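Local coordinates for protein BA42 (Bizionia argentinensis, PDB 4OA3), which is of unknown function but binds two calcium ions and consists of a single stand-alone TPM domain, at residues 23-26 with 30-33; 39-42 with 46-49. All coordinates share one frame; numbering follows the deposited sequence.

Contact 1 of 2, residues 23-26 with 30-33; sequences DAEK and GEIR. With CA (calcium ion), chain B; CA (calcium ion), chain C.
Glu25 and Glu31 meet across a calcium ion in this buried, metal-centred contact, which joins the turn after helix 11-24 to the start of strand 31-37. The Glu25 carboxylate grips the chain B calcium with both oxygens, OE1 and OE2 each lying about 2.5 Å from the ion. From Glu31 the same ion takes OE1 alone, at 2.4 Å, while Glu31 OE2 turns to the chain C calcium at 2.3 Å, which makes this carboxylate a bridge between the two metals. The two acidic side chains cross at about a right angle with their carboxylate planes 58° apart, and Glu25 OE2 and Glu31 OE1 approach to 3.2 Å, a closeness of like charges that the shared calcium probably offsets. An extended chain beyond CG carries the Glu25 carboxylate across to the strand, whereas Glu31 bends at chi2 (-88°) to bring its own back to the metals. Glu25 OE2 also accepts the backbone N-H of Ile32 through its anti lone pair, a bond of 3.0 Å and 165° that fixes the carboxylate against the strand. On the helix side of the strand, Ile32 CD1 rests on Ala24 CB at 3.8 Å. Metal-bound waters tie the shells to the protein: one on the chain C calcium donates to Glu25 OE1, another to Gly30 O, and one on the chain B calcium to Ile32 O. Asp137, Leu139 and Asn141 complete the first site and Asp135 and Ile136 contribute to the second, while Glu138 N hydrogen-bonds Glu31 OE2. The whole is a carboxylate-bridged dinuclear calcium site built at the turn between helix 11-24 and strand 31-37.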
ATOM      1  N   ASP A  23     -12.382   0.674   0.239  1.00 15.53           N
ATOM      2  CA  ASP A  23     -12.957   0.859  -1.101  1.00 15.94           C
ATOM      3  C   ASP A  23     -12.122   0.154  -2.155  1.00 18.67           C
ATOM      4  O   ASP A  23     -12.668  -0.539  -3.019  1.00 17.78           O
ATOM      5  CB  ASP A  23     -13.090   2.354  -1.442  1.00 17.94           C
ATOM      6  CG  ASP A  23     -14.134   3.102  -0.641  1.00 33.37           C
ATOM      7  OD1 ASP A  23     -15.125   2.470  -0.224  1.00 36.36           O
ATOM      8  OD2 ASP A  23     -13.991   4.342  -0.487  1.00 39.17           O
ATOM      9  N   ALA A  24     -10.784   0.266  -2.070  1.00 15.12           N
ATOM     10  CA  ALA A  24      -9.911  -0.413  -3.017  1.00 14.62           C
ATOM     11  C   ALA A  24     -10.086  -1.927  -2.985  1.00 17.29           C
ATOM     12  O   ALA A  24     -10.056  -2.589  -4.010  1.00 16.30           O
ATOM     13  CB  ALA A  24      -8.464  -0.060  -2.717  1.00 15.09           C
ATOM     14  N   GLU A  25     -10.270  -2.498  -1.777  1.00 13.42           N
ATOM     15  CA  GLU A  25     -10.438  -3.925  -1.623  1.00 14.27           C
ATOM     16  C   GLU A  25     -11.822  -4.442  -2.045  1.00 16.48           C
ATOM     17  O   GLU A  25     -12.057  -5.650  -1.982  1.00 18.05           O
ATOM     18  CB  GLU A  25     -10.113  -4.340  -0.168  1.00 14.43           C
ATOM     19  CG  GLU A  25      -8.631  -4.178   0.159  1.00 14.01           C
ATOM     20  CD  GLU A  25      -8.224  -4.712   1.516  1.00 17.04           C
ATOM     21  OE1 GLU A  25      -9.117  -5.185   2.264  1.00 14.83           O
ATOM     22  OE2 GLU A  25      -7.014  -4.655   1.853  1.00 14.61           O
ATOM     23  N   LYS A  26     -12.701  -3.566  -2.529  1.00 17.07           N
ATOM     24  CA  LYS A  26     -13.950  -4.012  -3.171  1.00 17.73           C
ATOM     25  C   LYS A  26     -13.721  -4.122  -4.699  1.00 22.33           C
ATOM     26  O   LYS A  26     -14.619  -4.577  -5.402  1.00 23.14           O
ATOM     27  CB  LYS A  26     -15.081  -3.038  -2.897  1.00 20.81           C
ATOM     28  CG  LYS A  26     -15.510  -2.964  -1.448  1.00 22.18           C
ATOM     29  CD  LYS A  26     -16.556  -1.875  -1.290  1.00 34.43           C
ATOM     30  CE  LYS A  26     -16.919  -1.636   0.142  1.00 53.88           C
ATOM     31  NZ  LYS A  26     -17.490  -0.275   0.345  1.00 64.95           N
ATOM     32  N   GLY A  30      -6.781  -8.354  -4.060  1.00 16.91           N
ATOM     33  CA  GLY A  30      -5.550  -7.897  -3.439  1.00 14.86           C
ATOM     34  C   GLY A  30      -5.818  -7.188  -2.118  1.00 15.51           C
ATOM     35  O   GLY A  30      -6.924  -6.694  -1.859  1.00 15.32           O
ATOM     36  N   GLU A  31      -4.816  -7.220  -1.250  1.00 14.46           N
ATOM     37  CA  GLU A  31      -4.922  -6.633   0.081  1.00 14.01           C
ATOM     38  C   GLU A  31      -3.885  -5.565   0.249  1.00 14.74           C
ATOM     39  O   GLU A  31      -2.733  -5.784  -0.137  1.00 16.49           O
ATOM     40  CB  GLU A  31      -4.748  -7.704   1.117  1.00 13.68           C
ATOM     41  CG  GLU A  31      -5.875  -8.740   1.125  1.00 13.58           C
ATOM     42  CD  GLU A  31      -7.066  -8.394   1.992  1.00 17.75           C
ATOM     43  OE1 GLU A  31      -6.874  -7.659   2.993  1.00 16.27           O
ATOM     44  OE2 GLU A  31      -8.203  -8.839   1.676  1.00 16.26           O
ATOM     45  N   ILE A  32      -4.265  -4.414   0.769  1.00 11.54           N
ATOM     46  CA  ILE A  32      -3.375  -3.257   0.863  1.00 12.46           C
ATOM     47  C   ILE A  32      -3.187  -2.793   2.285  1.00 13.27           C
ATOM     48  O   ILE A  32      -4.148  -2.666   3.015  1.00 12.76           O
ATOM     49  CB  ILE A  32      -3.932  -2.077   0.008  1.00 14.21           C
ATOM     50  CG1 ILE A  32      -4.047  -2.474  -1.457  1.00 14.46           C
ATOM     51  CG2 ILE A  32      -3.060  -0.816   0.188  1.00 15.21           C
ATOM     52  CD1 ILE A  32      -4.987  -1.632  -2.234  1.00 17.90           C
ATOM     53  N   ARG A  33      -1.924  -2.514   2.693  1.00 13.37           N
ATOM     54  CA  ARG A  33      -1.649  -1.832   3.953  1.00 13.59           C
ATOM     55  C   ARG A  33      -0.635  -0.739   3.752  1.00 13.56           C
ATOM     56  O   ARG A  33       0.167  -0.773   2.803  1.00 14.27           O
ATOM     57  CB  ARG A  33      -1.119  -2.755   5.058  1.00 13.16           C
ATOM     58  CG  ARG A  33      -2.127  -3.826   5.435  1.00 11.88           C
ATOM     59  CD  ARG A  33      -1.787  -4.546   6.723  1.00 14.05           C
ATOM     60  NE  ARG A  33      -1.897  -3.622   7.850  1.00 13.59           N
ATOM     61  CZ  ARG A  33      -1.465  -3.884   9.070  1.00 15.12           C
ATOM     62  NH1 ARG A  33      -0.880  -5.041   9.337  1.00 16.88           N
ATOM     63  NH2 ARG A  33      -1.600  -2.986  10.027  1.00 16.56           N
TER
HETATM   64 CA    CA B 201      -7.574  -5.681   4.095  1.00 13.86          CA
HETATM   65 CA    CA C 202     -10.100  -9.222   0.373  1.00 16.44          CA
HETATM   66  O   HOH W   1     -10.910  -7.295   1.711  1.00 16.32           O
HETATM   67  O   HOH W   2      -9.413  -7.627  -1.253  1.00 15.61           O
HETATM   68  O   HOH W   3      -5.357  -4.787   4.305  1.00 13.55           O
HETATM   69  O   HOH W   4      -8.656 -10.957  -0.570  1.00 16.20           O

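Contact 2 of 2, residues 39-42 with 46-49; sequences TSEI and DRAM
The irregular 39-42 segment passes beside the early part of helix 44-54, its backbone coming nearest at Glu41 and Arg47, whose CA atoms are 6.2 Å apart. Both of these residues point their CB toward the opposite segment, and their side chains cross at about a right angle. Glu41 is extended beyond CG and lays its carboxylate over the aliphatic part of Arg47: OE1 sits 3.6 Å from Arg47 CB, and OE2 3.5 Å from Arg47 CD. With CG anti to the backbone N (chi1 173°) and a bend at chi2 (56°), the arginine runs past this carboxylate, bringing its methylenes, not its N-H groups, against the acid. Although the carboxylate and guanidinium planes are only 34° apart, Glu41 OE2 remains 4.3 Å from Arg47 NE and lies well out of the guanidinium plane, with no N-H pointing at it. One water supplies the polar link instead, donating to Glu41 OE2 at 2.7 Å and accepting from Arg47 NH1 at 3.0 Å. Ser40 touches the same aliphatic stem, its OG being 3.8 Å from Arg47 CG, while that hydroxyl is hydrogen-bonded to Tyr69 OH of strand 65-71. The guanidinium in turn forms a salt bridge through NH2 to Glu37, and Arg47 also packs on Tyr69. Arg47 thus has one acid bound directly and a second held through water, and the nearby carboxylates probably stabilise its positive charge. At this surface position the Glu41 pairing is probably a modest, solvent-mediated attraction, with van der Waals contact along the arginine chain as its direct component.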
ATOM      1  N   THR A  39      12.257   7.145   9.747  1.00 23.81           N
ATOM      2  CA  THR A  39      13.460   6.961   8.936  1.00 23.59           C
ATOM      3  C   THR A  39      13.576   5.555   8.405  1.00 26.03           C
ATOM      4  O   THR A  39      13.138   4.612   9.060  1.00 26.67           O
ATOM      5  CB  THR A  39      14.718   7.301   9.783  1.00 32.47           C
ATOM      6  OG1 THR A  39      14.781   6.444  10.925  1.00 30.64           O
ATOM      7  CG2 THR A  39      14.730   8.744  10.264  1.00 33.21           C
ATOM      8  N   SER A  40      14.155   5.406   7.221  1.00 24.05           N
ATOM      9  CA  SER A  40      14.341   4.078   6.641  1.00 21.91           C
ATOM     10  C   SER A  40      15.794   3.634   6.757  1.00 23.80           C
ATOM     11  O   SER A  40      16.560   4.195   7.527  1.00 28.58           O
ATOM     12  CB  SER A  40      13.915   4.048   5.186  1.00 25.22           C
ATOM     13  OG  SER A  40      13.806   2.691   4.787  1.00 25.29           O
ATOM     14  N   GLU A  41      16.097   2.540   6.113  1.00 17.97           N
ATOM     15  CA  GLU A  41      17.440   1.977   6.022  1.00 16.09           C
ATOM     16  C   GLU A  41      18.004   2.356   4.664  1.00 18.42           C
ATOM     17  O   GLU A  41      17.255   2.799   3.789  1.00 19.43           O
ATOM     18  CB  GLU A  41      17.327   0.475   6.171  1.00 16.88           C
ATOM     19  CG  GLU A  41      16.791   0.101   7.554  1.00 18.37           C
ATOM     20  CD  GLU A  41      16.547  -1.375   7.795  1.00 17.00           C
ATOM     21  OE1 GLU A  41      16.719  -2.196   6.872  1.00 23.02           O
ATOM     22  OE2 GLU A  41      16.199  -1.716   8.954  1.00 24.21           O
ATOM     23  N   ILE A  42      19.298   2.180   4.445  1.00 14.84           N
ATOM     24  CA  ILE A  42      19.873   2.588   3.167  1.00 15.69           C
ATOM     25  C   ILE A  42      19.235   1.808   2.033  1.00 17.09           C
ATOM     26  O   ILE A  42      18.943   2.419   0.975  1.00 19.57           O
ATOM     27  CB  ILE A  42      21.414   2.452   3.211  1.00 17.11           C
ATOM     28  CG1 ILE A  42      22.032   3.407   4.242  1.00 18.14           C
ATOM     29  CG2 ILE A  42      22.046   2.644   1.816  1.00 17.12           C
ATOM     30  CD1 ILE A  42      21.918   4.835   3.996  1.00 32.57           C
ATOM     31  N   ASP A  46      14.753  -3.625   1.125  1.00 18.28           N
ATOM     32  CA  ASP A  46      14.967  -4.613   2.157  1.00 17.88           C
ATOM     33  C   ASP A  46      14.184  -4.238   3.425  1.00 17.50           C
ATOM     34  O   ASP A  46      13.627  -5.120   4.074  1.00 17.90           O
ATOM     35  CB  ASP A  46      16.468  -4.814   2.511  1.00 20.91           C
ATOM     36  CG  ASP A  46      17.195  -5.793   1.605  1.00 39.24           C
ATOM     37  OD1 ASP A  46      16.706  -6.043   0.488  1.00 42.94           O
ATOM     38  OD2 ASP A  46      18.260  -6.303   2.019  1.00 46.83           O
ATOM     39  N   ARG A  47      14.150  -2.956   3.787  1.00 14.95           N
ATOM     40  CA  ARG A  47      13.399  -2.572   4.970  1.00 14.01           C
ATOM     41  C   ARG A  47      11.904  -2.843   4.740  1.00 15.29           C
ATOM     42  O   ARG A  47      11.224  -3.384   5.618  1.00 14.97           O
ATOM     43  CB  ARG A  47      13.637  -1.097   5.339  1.00 13.99           C
ATOM     44  CG  ARG A  47      12.761  -0.569   6.480  1.00 16.35           C
ATOM     45  CD  ARG A  47      12.883  -1.372   7.756  1.00 14.76           C
ATOM     46  NE  ARG A  47      12.036  -0.820   8.817  1.00 15.15           N
ATOM     47  CZ  ARG A  47      11.730  -1.456   9.947  1.00 18.56           C
ATOM     48  NH1 ARG A  47      12.223  -2.665  10.197  1.00 17.70           N
ATOM     49  NH2 ARG A  47      10.908  -0.898  10.827  1.00 18.33           N
ATOM     50  N   ALA A  48      11.382  -2.438   3.586  1.00 15.10           N
ATOM     51  CA  ALA A  48       9.959  -2.701   3.306  1.00 13.55           C
ATOM     52  C   ALA A  48       9.644  -4.203   3.322  1.00 16.22           C
ATOM     53  O   ALA A  48       8.602  -4.600   3.823  1.00 15.70           O
ATOM     54  CB  ALA A  48       9.587  -2.114   1.964  1.00 15.47           C
ATOM     55  N   MET A  49      10.544  -5.047   2.811  1.00 15.88           N
ATOM     56  CA  MET A  49      10.399  -6.498   2.822  1.00 17.98           C
ATOM     57  C   MET A  49      10.371  -7.013   4.278  1.00 17.94           C
ATOM     58  O   MET A  49       9.518  -7.832   4.601  1.00 18.08           O
ATOM     59  CB  MET A  49      11.572  -7.117   2.070  1.00 22.88           C
ATOM     60  CG  MET A  49      11.477  -8.591   1.916  1.00 30.01           C
ATOM     61  SD  MET A  49      12.576  -9.181   0.585  1.00 38.55           S
ATOM     62  CE  MET A  49      14.109  -8.846   1.278  1.00 36.24           C
TER
HETATM   63  O   HOH W   5      14.690  -3.918   9.026  1.00 18.63           O

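In the fold
Contact 1 closes before contact 2 opens, and strand 31-37 connects them: residues 30-33 enter it beside the calcium ions, and residues 39-42 follow its far end, leading into helix 44-54. Their centres lie 23 Å apart on opposite sides of the chain's centre, and their nearest atoms stay about 9 Å apart, so the two do not touch. Contact 1 is buried and metal-bound, contact 2 is a surface contact away from the calcium sites. Both lie in the TPM domain; contact 1 includes the start of strand 31-37 in the mixed sheet, whereas contact 2 packs against the neighbouring strand 65-71. Together they mark two successive connections, helix to strand and strand to helix, at the two ends of one strand.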